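Local structure of histone-lysine N-methyltransferase SETMAR (3F2K) at residues D130-R133 / P134-A137; Q138-L141 / Q142-E146; Q103-D106 / E107-Q110; L161-T164 / N165-V168. The protein joins a histone H3 methyltransferase to a mariner-derived, DNA-binding transposase domain, the part described here, and acts in double-strand break repair and stalled replication fork restart. All coordinates share one frame; numbering follows the deposited sequence.

Contact 1: residues D130-R133 / P134-A137; sequences DNAR and PHVA. With MG (magnesium ion), chain D.
Asp130, a magnesium ligand, is gripped by His135 in the RNase H-like transposase core, where an Asx turn follows strand 126-128. Asp130 OD2 binds magnesium at 2.0 Å, and four waters and Asp38 complete the metal's shell. The other carboxylate oxygen, OD1, accepts a hydrogen bond from water 1, itself a metal ligand. From above the carboxylate plane, the backbone N of Ala132 reaches Asp130 OD1 at 3.2 Å and closes the Asx turn. With CG lodged between the backbone N and the carbonyl carbon (chi1 68°), the carboxylate folds back over its own turn, so that one oxygen serves the metal and the other the chain.

In the next shell, His135 ND1 donates to Asp130 O at 2.9 Å, arriving from above the carbonyl plane through a bent bond. Ala132 CB lies over the centre of the imidazole face, 3.9 Å from the His135 centroid, a CH-pi contact, while Tyr101 stacks on this ring and Glu39 takes its NE2. An alanine in place of His135 would remove both ring nitrogens and would probably leave Asp130 O and Glu39 without these partners and the metal-binding turn less firmly set.

Backbone bonds then start the short helix: His135 N reaches Ala132 O at 2.9 Å, and Val136 N donates to Arg133 O at 3.2 Å with an N-H...O angle of 159°.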
ATOM      1  N   ASP A 130      -2.674  -2.997   5.379  1.00 15.94           N
ATOM      2  CA  ASP A 130      -2.528  -4.223   6.169  1.00 17.24           C
ATOM      3  C   ASP A 130      -2.863  -3.962   7.639  1.00 18.82           C
ATOM      4  O   ASP A 130      -3.255  -2.839   8.014  1.00 19.13           O
ATOM      5  CB  ASP A 130      -1.158  -4.908   5.905  1.00 18.28           C
ATOM      6  CG  ASP A 130       0.036  -4.117   6.415  1.00 17.91           C
ATOM      7  OD1 ASP A 130      -0.098  -3.280   7.347  1.00 16.82           O
ATOM      8  OD2 ASP A 130       1.175  -4.377   5.907  1.00 18.95           O
ATOM      9  N   ASN A 131      -2.788  -4.999   8.459  1.00 16.97           N
ATOM     10  CA  ASN A 131      -3.233  -4.851   9.839  1.00 20.04           C
ATOM     11  C   ASN A 131      -2.166  -4.428  10.839  1.00 18.79           C
ATOM     12  O   ASN A 131      -2.290  -4.741  12.040  1.00 19.51           O
ATOM     13  CB  ASN A 131      -3.891  -6.154  10.255  1.00 21.06           C
ATOM     14  CG  ASN A 131      -2.871  -7.256  10.544  1.00 26.79           C
ATOM     15  OD1 ASN A 131      -1.638  -7.084  10.374  1.00 32.32           O
ATOM     16  ND2 ASN A 131      -3.367  -8.371  11.046  1.00 29.66           N
ATOM     17  N   ALA A 132      -1.114  -3.759  10.382  1.00 17.13           N
ATOM     18  CA  ALA A 132      -0.111  -3.162  11.280  1.00 18.64           C
ATOM     19  C   ALA A 132      -0.853  -2.413  12.408  1.00 19.09           C
ATOM     20  O   ALA A 132      -1.923  -1.835  12.166  1.00 17.89           O
ATOM     21  CB  ALA A 132       0.847  -2.236  10.554  1.00 17.80           C
ATOM     22  N   ARG A 133      -0.332  -2.430  13.634  1.00 19.69           N
ATOM     23  CA  ARG A 133      -1.140  -1.902  14.753  1.00 21.29           C
ATOM     24  C   ARG A 133      -1.656  -0.447  14.564  1.00 18.56           C
ATOM     25  O   ARG A 133      -2.839  -0.197  14.818  1.00 17.72           O
ATOM     26  CB  ARG A 133      -0.400  -2.036  16.079  1.00 23.66           C
ATOM     27  CG  ARG A 133      -0.103  -3.525  16.364  1.00 28.11           C
ATOM     28  CD  ARG A 133       0.376  -3.675  17.787  1.00 36.35           C
ATOM     29  NE  ARG A 133      -0.620  -3.112  18.701  1.00 40.68           N
ATOM     30  CZ  ARG A 133      -0.616  -3.312  20.019  1.00 41.85           C
ATOM     31  NH1 ARG A 133       0.342  -4.092  20.546  1.00 42.23           N
ATOM     32  NH2 ARG A 133      -1.560  -2.739  20.790  1.00 33.88           N
ATOM     33  N   PRO A 134      -0.820   0.447  14.073  1.00 18.64           N
ATOM     34  CA  PRO A 134      -1.338   1.806  13.903  1.00 18.65           C
ATOM     35  C   PRO A 134      -2.512   1.931  12.921  1.00 18.01           C
ATOM     36  O   PRO A 134      -3.305   2.913  13.002  1.00 17.67           O
ATOM     37  CB  PRO A 134      -0.158   2.534  13.299  1.00 18.30           C
ATOM     38  CG  PRO A 134       1.058   1.794  13.874  1.00 22.23           C
ATOM     39  CD  PRO A 134       0.606   0.369  13.648  1.00 19.83           C
ATOM     40  N   HIS A 135      -2.588   0.983  11.971  1.00 15.04           N
ATOM     41  CA  HIS A 135      -3.568   1.044  10.879  1.00 14.33           C
ATOM     42  C   HIS A 135      -4.939   0.759  11.383  1.00 14.00           C
ATOM     43  O   HIS A 135      -5.978   1.150  10.772  1.00 14.46           O
ATOM     44  CB  HIS A 135      -3.215  -0.031   9.812  1.00 13.52           C
ATOM     45  CG  HIS A 135      -1.959   0.277   9.013  1.00 15.08           C
ATOM     46  ND1 HIS A 135      -1.584  -0.481   7.920  1.00 14.33           N
ATOM     47  CD2 HIS A 135      -0.974   1.180   9.194  1.00 14.67           C
ATOM     48  CE1 HIS A 135      -0.451  -0.020   7.430  1.00 16.08           C
ATOM     49  NE2 HIS A 135      -0.030   0.969   8.200  1.00 16.39           N
ATOM     50  N   VAL A 136      -5.002   0.051  12.506  1.00 15.83           N
ATOM     51  CA  VAL A 136      -6.252  -0.515  12.970  1.00 16.47           C
ATOM     52  C   VAL A 136      -6.658   0.021  14.388  1.00 17.80           C
ATOM     53  O   VAL A 136      -7.608  -0.472  14.959  1.00 19.11           O
ATOM     54  CB  VAL A 136      -6.285  -2.105  12.879  1.00 17.93           C
ATOM     55  CG1 VAL A 136      -6.071  -2.542  11.362  1.00 14.83           C
ATOM     56  CG2 VAL A 136      -5.265  -2.762  13.793  1.00 19.20           C
ATOM     57  N   ALA A 137      -5.926   1.011  14.872  1.00 16.74           N
ATOM     58  CA  ALA A 137      -6.162   1.583  16.204  1.00 17.48           C
ATOM     59  C   ALA A 137      -6.814   2.971  16.040  1.00 17.75           C
ATOM     60  O   ALA A 137      -6.953   3.459  14.922  1.00 16.50           O
ATOM     61  CB  ALA A 137      -4.853   1.713  16.927  1.00 15.72           C
TER
HETATM   62 MG    MG D 227       3.042  -3.680   6.032  1.00 20.28          MG
HETATM   63  O   HOH W   1       2.385  -2.199   7.460  1.00 18.58           O
HETATM   64  O   HOH W   2       3.401  -5.006   7.697  1.00 17.82           O
HETATM   65  O   HOH W   3       4.928  -2.925   6.181  1.00 20.19           O
HETATM   66  O   HOH W   4       3.583  -5.216   4.546  1.00 20.19           O

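Contact 2: residues Q138-L141 / Q142-E146; sequences QPTL and QKLNE
Thr140 and Leu144, one helical turn apart, form the tightly packed side of this segment pair. Their side chains project together in one direction, with Thr140 CG2 3.9 Å from Leu144 CD1. Both are buried against Ile105 of helix 98-115. In Thr140 the methyl lies anti to the backbone N, which puts OG1 (chi1 -71°) back beside the start of the helix, where it pairs with Ser98 OG and Pro134 O. Lys143 follows the same wall and carries NZ to a salt bridge with Asp106.

The two segments make up the opening of helix 140-147, with Pro139, after a cis peptide bond, in the N-cap position. Proline has no side-chain acceptor to offer there, and the preceding residue supplies one instead. The backbone N of Gln142 donates to Gln138 OE1 at 2.8 Å, in the carbonyl plane and on a lone pair. A bend at chi2 (-59°) turns the Gln138 amide toward the helix, and its oxygen also lies 3.4 Å from Gln142 CB. Regular helical bonding takes over at once, as Lys143 N meets Pro139 O at 3.0 Å and Leu144 N meets Thr140 O at the same distance.

The other side is far looser. The Gln138 and Gln142 side chains run roughly perpendicular, their amide planes 64° apart, and only the Gln138 oxygen makes a close approach. Leu141 and Asn145 are likewise exposed, joined through the bond from Asn145 N to Leu141 O at 2.9 Å.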
ATOM      1  N   GLN A 138      -7.275   3.526  17.157  1.00 17.01           N
ATOM      2  CA  GLN A 138      -7.629   4.930  17.216  1.00 18.56           C
ATOM      3  C   GLN A 138      -6.285   5.695  17.434  1.00 17.32           C
ATOM      4  O   GLN A 138      -5.359   5.194  18.166  1.00 17.92           O
ATOM      5  CB  GLN A 138      -8.604   5.145  18.386  1.00 18.76           C
ATOM      6  CG  GLN A 138      -9.989   4.566  18.226  1.00 19.83           C
ATOM      7  CD  GLN A 138     -10.782   5.090  17.017  1.00 20.62           C
ATOM      8  OE1 GLN A 138     -10.308   5.972  16.259  1.00 18.24           O
ATOM      9  NE2 GLN A 138     -12.029   4.545  16.851  1.00 20.60           N
ATOM     10  N   PRO A 139      -6.177   6.920  16.926  1.00 17.44           N
ATOM     11  CA  PRO A 139      -7.275   7.632  16.250  1.00 18.00           C
ATOM     12  C   PRO A 139      -7.326   7.510  14.746  1.00 18.03           C
ATOM     13  O   PRO A 139      -8.108   8.240  14.120  1.00 16.91           O
ATOM     14  CB  PRO A 139      -7.029   9.102  16.677  1.00 15.65           C
ATOM     15  CG  PRO A 139      -5.532   9.224  16.606  1.00 17.99           C
ATOM     16  CD  PRO A 139      -5.033   7.826  17.182  1.00 17.64           C
ATOM     17  N   THR A 140      -6.542   6.566  14.188  1.00 17.45           N
ATOM     18  CA  THR A 140      -6.652   6.221  12.763  1.00 16.36           C
ATOM     19  C   THR A 140      -8.096   5.898  12.340  1.00 16.39           C
ATOM     20  O   THR A 140      -8.553   6.393  11.294  1.00 15.45           O
ATOM     21  CB  THR A 140      -5.628   5.107  12.398  1.00 17.15           C
ATOM     22  OG1 THR A 140      -4.336   5.700  12.442  1.00 19.27           O
ATOM     23  CG2 THR A 140      -5.896   4.555  10.913  1.00 15.65           C
ATOM     24  N   LEU A 141      -8.805   5.029  13.076  1.00 15.90           N
ATOM     25  CA  LEU A 141     -10.140   4.658  12.665  1.00 16.03           C
ATOM     26  C   LEU A 141     -11.064   5.878  12.587  1.00 16.87           C
ATOM     27  O   LEU A 141     -11.791   6.075  11.599  1.00 16.32           O
ATOM     28  CB  LEU A 141     -10.712   3.593  13.623  1.00 14.67           C
ATOM     29  CG  LEU A 141      -9.878   2.265  13.569  1.00 16.91           C
ATOM     30  CD1 LEU A 141     -10.484   1.312  14.507  1.00 17.72           C
ATOM     31  CD2 LEU A 141      -9.990   1.714  12.102  1.00 17.87           C
ATOM     32  N   GLN A 142     -11.036   6.706  13.617  1.00 17.11           N
ATOM     33  CA  GLN A 142     -11.842   7.936  13.570  1.00 18.26           C
ATOM     34  C   GLN A 142     -11.476   8.880  12.386  1.00 17.63           C
ATOM     35  O   GLN A 142     -12.359   9.458  11.781  1.00 17.19           O
ATOM     36  CB  GLN A 142     -11.769   8.677  14.888  1.00 19.01           C
ATOM     37  CG  GLN A 142     -12.883   9.777  14.907  1.00 23.78           C
ATOM     38  CD  GLN A 142     -12.878  10.588  16.165  1.00 32.46           C
ATOM     39  OE1 GLN A 142     -11.950  11.383  16.434  1.00 38.32           O
ATOM     40  NE2 GLN A 142     -13.911  10.409  16.944  1.00 35.87           N
ATOM     41  N   LYS A 143     -10.209   9.006  12.064  1.00 15.76           N
ATOM     42  CA  LYS A 143      -9.794   9.856  10.971  1.00 15.57           C
ATOM     43  C   LYS A 143     -10.406   9.352   9.666  1.00 15.49           C
ATOM     44  O   LYS A 143     -10.882  10.125   8.841  1.00 13.73           O
ATOM     45  CB  LYS A 143      -8.277   9.845  10.886  1.00 15.71           C
ATOM     46  CG  LYS A 143      -7.701  10.791   9.769  1.00 17.04           C
ATOM     47  CD  LYS A 143      -8.211  12.213   9.929  1.00 21.25           C
ATOM     48  CE  LYS A 143      -7.687  12.855  11.195  1.00 21.12           C
ATOM     49  NZ  LYS A 143      -7.959  14.347  11.074  1.00 22.87           N
ATOM     50  N   LEU A 144     -10.320   8.040   9.474  1.00 15.01           N
ATOM     51  CA  LEU A 144     -10.890   7.409   8.291  1.00 15.92           C
ATOM     52  C   LEU A 144     -12.385   7.671   8.254  1.00 17.50           C
ATOM     53  O   LEU A 144     -12.885   8.132   7.208  1.00 17.38           O
ATOM     54  CB  LEU A 144     -10.587   5.897   8.219  1.00 15.38           C
ATOM     55  CG  LEU A 144      -9.056   5.736   7.885  1.00 14.06           C
ATOM     56  CD1 LEU A 144      -8.629   4.247   8.111  1.00 15.99           C
ATOM     57  CD2 LEU A 144      -8.592   6.222   6.475  1.00 14.27           C
ATOM     58  N   ASN A 145     -13.080   7.486   9.377  1.00 16.28           N
ATOM     59  CA  ASN A 145     -14.511   7.706   9.366  1.00 14.88           C
ATOM     60  C   ASN A 145     -14.822   9.204   9.016  1.00 16.87           C
ATOM     61  O   ASN A 145     -15.696   9.493   8.173  1.00 15.91           O
ATOM     62  CB  ASN A 145     -15.130   7.270  10.702  1.00 14.17           C
ATOM     63  CG  ASN A 145     -16.625   7.620  10.799  1.00 19.17           C
ATOM     64  OD1 ASN A 145     -17.001   8.615  11.469  1.00 20.23           O
ATOM     65  ND2 ASN A 145     -17.464   6.832  10.150  1.00 21.49           N
ATOM     66  N   GLU A 146     -14.100  10.119   9.639  1.00 17.37           N
ATOM     67  CA  GLU A 146     -14.289  11.547   9.465  1.00 20.26           C
ATOM     68  C   GLU A 146     -14.018  12.039   8.065  1.00 19.23           C
ATOM     69  O   GLU A 146     -14.766  12.886   7.592  1.00 20.99           O
ATOM     70  CB  GLU A 146     -13.445  12.334  10.461  1.00 19.60           C
ATOM     71  CG  GLU A 146     -13.915  12.116  11.848  1.00 24.54           C
ATOM     72  CD  GLU A 146     -13.181  13.026  12.832  1.00 30.18           C
ATOM     73  OE1 GLU A 146     -12.138  13.568  12.442  1.00 32.87           O
ATOM     74  OE2 GLU A 146     -13.634  13.163  13.994  1.00 32.34           O
TER

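Contact 3: residues Q103-D106 / E107-Q110; sequences QEID and EMNQ
Glu104 O receives the backbone N of Met108, a selenomethionine, at 2.8 Å in a nearly straight bond (169°), and Asn109 N meets Ile105 O at the same distance. These bonds, with their neighbours on either side, make an unbroken alpha-helical turn of helix 98-115.

Waters extend the polar network outside the backbone. Water 7 donates to Asp106 OD1 and to Gln110 OE1, at 2.8 Å from the latter, and so bridges two side chains a turn apart. Asp106 OD2 is engaged by Lys143. Water 6 donates to Asp106 O and accepts from Asn109 ND2, while Asn109 OD1 takes the hydroxyl of Tyr149.

On the inner side, Ile105 CG2 lies 4.3 Å from the selenomethionine CE of Met108. Bends at chi2 and chi3 (-57°) fold that chain back so that CE also comes 3.8 Å from Ile105 O. Trp78 of strand 72-80 packs on both residues, fastening the helix to the sheet.

The side chains of Glu104 and Glu107 project in the same direction, with OE1 of one 4.2 Å from OE1 of the other and the carboxylate planes 46° apart. Water 5 sits between them, 2.6 Å from Glu107 OE1, but has too few protons for every acceptor nearby. Lys100 forms a salt bridge with Glu104, and His86 and Ser88 hydrogen-bond its OE1; the like charge would probably make Glu107 somewhat easier to protonate.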
ATOM      1  N   GLN A 103      -2.378  11.525  11.169  1.00 17.94           N
ATOM      2  CA  GLN A 103      -1.905  12.786  10.595  1.00 20.07           C
ATOM      3  C   GLN A 103      -1.438  12.557   9.162  1.00 18.35           C
ATOM      4  O   GLN A 103      -1.694  13.373   8.276  1.00 17.23           O
ATOM      5  CB  GLN A 103      -0.792  13.386  11.453  1.00 19.86           C
ATOM      6  CG  GLN A 103      -1.346  13.899  12.774  1.00 28.98           C
ATOM      7  CD  GLN A 103      -2.529  14.889  12.556  1.00 37.16           C
ATOM      8  OE1 GLN A 103      -3.646  14.695  13.084  1.00 41.20           O
ATOM      9  NE2 GLN A 103      -2.297  15.908  11.711  1.00 42.65           N
ATOM     10  N   GLU A 104      -0.833  11.395   8.908  1.00 16.76           N
ATOM     11  CA  GLU A 104      -0.405  11.061   7.554  1.00 16.29           C
ATOM     12  C   GLU A 104      -1.583  10.871   6.605  1.00 16.44           C
ATOM     13  O   GLU A 104      -1.524  11.296   5.434  1.00 17.38           O
ATOM     14  CB  GLU A 104       0.457   9.795   7.603  1.00 18.17           C
ATOM     15  CG  GLU A 104       1.911  10.117   8.138  1.00 23.63           C
ATOM     16  CD  GLU A 104       2.733  11.135   7.293  1.00 30.27           C
ATOM     17  OE1 GLU A 104       2.705  11.128   6.043  1.00 31.31           O
ATOM     18  OE2 GLU A 104       3.477  11.949   7.904  1.00 35.32           O
ATOM     19  N   ILE A 105      -2.626  10.211   7.082  1.00 15.15           N
ATOM     20  CA  ILE A 105      -3.874   9.997   6.285  1.00 14.72           C
ATOM     21  C   ILE A 105      -4.502  11.355   5.955  1.00 16.19           C
ATOM     22  O   ILE A 105      -4.890  11.608   4.825  1.00 14.64           O
ATOM     23  CB  ILE A 105      -4.854   9.157   7.090  1.00 15.61           C
ATOM     24  CG1 ILE A 105      -4.392   7.686   7.136  1.00 15.15           C
ATOM     25  CG2 ILE A 105      -6.287   9.218   6.537  1.00 10.95           C
ATOM     26  CD1 ILE A 105      -5.263   6.874   8.153  1.00 18.95           C
ATOM     27  N   ASP A 106      -4.561  12.240   6.938  1.00 15.24           N
ATOM     28  CA  ASP A 106      -5.070  13.622   6.671  1.00 17.87           C
ATOM     29  C   ASP A 106      -4.260  14.308   5.561  1.00 18.16           C
ATOM     30  O   ASP A 106      -4.854  14.931   4.653  1.00 19.82           O
ATOM     31  CB  ASP A 106      -5.020  14.440   7.955  1.00 19.14           C
ATOM     32  CG  ASP A 106      -6.015  15.524   7.981  1.00 23.97           C
ATOM     33  OD1 ASP A 106      -5.799  16.533   7.252  1.00 32.74           O
ATOM     34  OD2 ASP A 106      -6.941  15.422   8.787  1.00 27.54           O
ATOM     35  N   GLU A 107      -2.931  14.230   5.618  1.00 17.16           N
ATOM     36  CA  GLU A 107      -2.067  14.907   4.617  1.00 19.24           C
ATOM     37  C   GLU A 107      -2.278  14.235   3.267  1.00 18.26           C
ATOM     38  O   GLU A 107      -2.423  14.946   2.260  1.00 16.65           O
ATOM     39  CB  GLU A 107      -0.590  14.819   5.013  1.00 20.74           C
ATOM     40  CG  GLU A 107       0.327  15.658   4.109  1.00 23.26           C
ATOM     41  CD  GLU A 107       1.793  15.657   4.526  1.00 26.03           C
ATOM     42  OE1 GLU A 107       2.102  15.266   5.671  1.00 29.85           O
ATOM     43  OE2 GLU A 107       2.635  16.074   3.673  1.00 32.17           O
HETATM   44  N   MSE A 108      -2.243  12.898   3.264  1.00 15.64           N
HETATM   45  CA  MSE A 108      -2.507  12.127   2.003  1.00 17.59           C
HETATM   46  C   MSE A 108      -3.862  12.539   1.364  1.00 15.74           C
HETATM   47  O   MSE A 108      -3.933  12.700   0.135  1.00 15.66           O
HETATM   48  CB  MSE A 108      -2.517  10.641   2.254  1.00 16.53           C
HETATM   49  CG  MSE A 108      -2.911   9.779   0.943  1.00 17.53           C
HETATM   50 SE   MSE A 108      -4.693   9.521   0.770  1.00 18.68          SE
HETATM   51  CE  MSE A 108      -5.151   8.637   2.464  1.00 19.36           C
ATOM     52  N   ASN A 109      -4.901  12.626   2.194  1.00 16.24           N
ATOM     53  CA  ASN A 109      -6.195  12.958   1.702  1.00 16.77           C
ATOM     54  C   ASN A 109      -6.215  14.383   1.073  1.00 16.68           C
ATOM     55  O   ASN A 109      -6.904  14.601   0.052  1.00 15.43           O
ATOM     56  CB  ASN A 109      -7.256  12.797   2.796  1.00 16.90           C
ATOM     57  CG  ASN A 109      -8.676  12.976   2.248  1.00 13.39           C
ATOM     58  OD1 ASN A 109      -9.117  12.205   1.403  1.00 17.02           O
ATOM     59  ND2 ASN A 109      -9.363  14.091   2.687  1.00 12.01           N
ATOM     60  N   GLN A 110      -5.436  15.330   1.638  1.00 16.28           N
ATOM     61  CA  GLN A 110      -5.437  16.660   1.030  1.00 16.15           C
ATOM     62  C   GLN A 110      -4.829  16.569  -0.391  1.00 18.56           C
ATOM     63  O   GLN A 110      -5.265  17.243  -1.354  1.00 17.45           O
ATOM     64  CB  GLN A 110      -4.652  17.672   1.847  1.00 15.11           C
ATOM     65  CG  GLN A 110      -5.236  17.866   3.247  1.00 16.30           C
ATOM     66  CD  GLN A 110      -4.412  18.958   3.961  1.00 18.48           C
ATOM     67  OE1 GLN A 110      -3.224  18.798   4.238  1.00 21.81           O
ATOM     68  NE2 GLN A 110      -5.042  20.080   4.164  1.00 21.55           N
TER
HETATM   69  O   HOH W   5       4.194  13.755   5.752  1.00 41.64           O
HETATM   70  O   HOH W   6      -7.748  15.718   4.780  1.00 19.20           O
HETATM   71  O   HOH W   7      -3.080  17.709   6.816  1.00 25.30           O

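Contact 4: residues L161-T164 / N165-V168; sequences LLPT and NYHV
Leu162 O accepts Tyr166 N at 3.1 Å, whereas Pro163 O takes His167 N at 3.0 Å and, weakly, Val168 N, which marks a wider pi-type turn in the opening of helix 163-176. A chi1 of 70° swings the Tyr166 ring back beneath Pro163. Pro163 CA stands over the ring face, 3.6 Å from the Tyr166 centroid and 19° off the normal, a CH-pi contact, and Pro163 CG is 3.4 Å from Tyr166 OH.

This turn borders the active site of the mariner-type catalytic core. Leu162 at the N-cap packs on Asp130, and Asn165 ND2 bonds the metal ligand Asp38. The position of Asn165 is consistent with the asparagine that replaces the third catalytic aspartate and costs the protein its transposase activity.

The Tyr166 hydroxyl bonds Gly206 O, and Arg213 makes a cation-pi contact with the ring. A serine in place of Tyr166 would probably strip Pro163 CA of its aromatic cover and leave Gly206 O and Arg213 without these partners. Leu162 CD2 lies 4.2 Å from Asn165 CB.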
ATOM      1  N   LEU A 161      -1.333  -9.992  -1.473  1.00 15.97           N
ATOM      2  CA  LEU A 161      -2.641  -9.372  -1.790  1.00 16.13           C
ATOM      3  C   LEU A 161      -2.608  -7.848  -1.496  1.00 16.03           C
ATOM      4  O   LEU A 161      -3.631  -7.176  -1.593  1.00 16.12           O
ATOM      5  CB  LEU A 161      -3.782 -10.033  -1.031  1.00 16.50           C
ATOM      6  CG  LEU A 161      -3.965 -11.541  -1.357  1.00 18.53           C
ATOM      7  CD1 LEU A 161      -5.174 -12.069  -0.496  1.00 17.58           C
ATOM      8  CD2 LEU A 161      -4.127 -11.861  -2.853  1.00 22.40           C
ATOM      9  N   LEU A 162      -1.421  -7.323  -1.210  1.00 15.41           N
ATOM     10  CA  LEU A 162      -1.263  -5.923  -0.770  1.00 16.31           C
ATOM     11  C   LEU A 162      -0.483  -5.270  -1.918  1.00 14.89           C
ATOM     12  O   LEU A 162       0.685  -5.519  -2.050  1.00 18.14           O
ATOM     13  CB  LEU A 162      -0.440  -5.916   0.554  1.00 17.48           C
ATOM     14  CG  LEU A 162      -0.321  -4.623   1.329  1.00 18.81           C
ATOM     15  CD1 LEU A 162      -1.710  -4.075   1.801  1.00 18.99           C
ATOM     16  CD2 LEU A 162       0.657  -4.841   2.525  1.00 18.18           C
ATOM     17  N   PRO A 163      -1.122  -4.488  -2.780  1.00 15.13           N
ATOM     18  CA  PRO A 163      -0.382  -4.024  -3.961  1.00 16.84           C
ATOM     19  C   PRO A 163       0.904  -3.208  -3.747  1.00 15.51           C
ATOM     20  O   PRO A 163       1.791  -3.256  -4.607  1.00 16.28           O
ATOM     21  CB  PRO A 163      -1.430  -3.235  -4.795  1.00 15.57           C
ATOM     22  CG  PRO A 163      -2.799  -3.819  -4.295  1.00 18.02           C
ATOM     23  CD  PRO A 163      -2.552  -4.056  -2.782  1.00 15.99           C
ATOM     24  N   THR A 164       1.018  -2.444  -2.649  1.00 14.29           N
ATOM     25  CA  THR A 164       2.225  -1.700  -2.477  1.00 15.80           C
ATOM     26  C   THR A 164       3.376  -2.693  -2.348  1.00 17.46           C
ATOM     27  O   THR A 164       4.474  -2.456  -2.836  1.00 14.60           O
ATOM     28  CB  THR A 164       2.177  -0.796  -1.252  1.00 14.55           C
ATOM     29  OG1 THR A 164       1.004   0.025  -1.375  1.00 17.20           O
ATOM     30  CG2 THR A 164       3.451   0.079  -1.149  1.00 14.21           C
ATOM     31  N   ASN A 165       3.083  -3.809  -1.695  1.00 15.32           N
ATOM     32  CA  ASN A 165       4.128  -4.794  -1.467  1.00 16.71           C
ATOM     33  C   ASN A 165       4.438  -5.634  -2.739  1.00 16.76           C
ATOM     34  O   ASN A 165       5.602  -5.683  -3.171  1.00 17.54           O
ATOM     35  CB  ASN A 165       3.701  -5.661  -0.284  1.00 14.73           C
ATOM     36  CG  ASN A 165       4.865  -6.264   0.375  1.00 20.39           C
ATOM     37  OD1 ASN A 165       5.339  -7.290  -0.063  1.00 25.33           O
ATOM     38  ND2 ASN A 165       5.351  -5.613   1.423  1.00 26.93           N
ATOM     39  N   TYR A 166       3.425  -6.235  -3.356  1.00 18.22           N
ATOM     40  CA  TYR A 166       3.681  -7.128  -4.508  1.00 17.23           C
ATOM     41  C   TYR A 166       4.058  -6.393  -5.821  1.00 18.20           C
ATOM     42  O   TYR A 166       4.718  -6.958  -6.695  1.00 18.42           O
ATOM     43  CB  TYR A 166       2.571  -8.130  -4.745  1.00 17.15           C
ATOM     44  CG  TYR A 166       1.248  -7.595  -5.275  1.00 16.50           C
ATOM     45  CD1 TYR A 166       1.151  -7.021  -6.594  1.00 16.80           C
ATOM     46  CD2 TYR A 166       0.095  -7.647  -4.492  1.00 16.36           C
ATOM     47  CE1 TYR A 166      -0.086  -6.598  -7.092  1.00 17.14           C
ATOM     48  CE2 TYR A 166      -1.131  -7.231  -4.966  1.00 16.88           C
ATOM     49  CZ  TYR A 166      -1.208  -6.669  -6.239  1.00 15.38           C
ATOM     50  OH  TYR A 166      -2.440  -6.248  -6.629  1.00 17.83           O
ATOM     51  N   HIS A 167       3.718  -5.101  -5.892  1.00 16.55           N
ATOM     52  CA  HIS A 167       3.971  -4.310  -7.096  1.00 16.99           C
ATOM     53  C   HIS A 167       5.031  -3.238  -6.858  1.00 17.19           C
ATOM     54  O   HIS A 167       6.182  -3.354  -7.363  1.00 16.91           O
ATOM     55  CB  HIS A 167       2.666  -3.642  -7.609  1.00 16.10           C
ATOM     56  CG  HIS A 167       2.846  -2.965  -8.929  1.00 18.66           C
ATOM     57  ND1 HIS A 167       3.258  -3.670 -10.050  1.00 17.72           N
ATOM     58  CD2 HIS A 167       2.645  -1.678  -9.327  1.00 17.78           C
ATOM     59  CE1 HIS A 167       3.365  -2.814 -11.074  1.00 18.06           C
ATOM     60  NE2 HIS A 167       2.976  -1.611 -10.660  1.00 19.23           N
ATOM     61  N   VAL A 168       4.687  -2.187  -6.117  1.00 17.79           N
ATOM     62  CA  VAL A 168       5.649  -1.073  -5.962  1.00 18.71           C
ATOM     63  C   VAL A 168       6.959  -1.525  -5.328  1.00 17.89           C
ATOM     64  O   VAL A 168       8.063  -1.246  -5.845  1.00 17.49           O
ATOM     65  CB  VAL A 168       5.000   0.187  -5.207  1.00 18.82           C
ATOM     66  CG1 VAL A 168       6.008   1.307  -5.087  1.00 20.76           C
ATOM     67  CG2 VAL A 168       3.704   0.672  -5.949  1.00 17.30           C
TER

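Overall arrangement
Along the chain the four contacts come in series, as contact 3, 1, 2 and 4; each closes only a single local turn, and none nests within or crosses another. Contact 3 lies in helix 98-115. Past strand 126-128, contact 1 forms the metal-side turn and leads directly into contact 2, touching it where the short helix 133-136 gives way to helix 140-147. Contact 2 turns back onto contact 3, their centres about 11 Å apart, and so joins the two helices on one flank of the sheet. Contact 4, after strand 150-151, stands apart, about 23 Å from contact 2 between centres, but meets contact 1 where Leu162 reaches Asp130 at the magnesium.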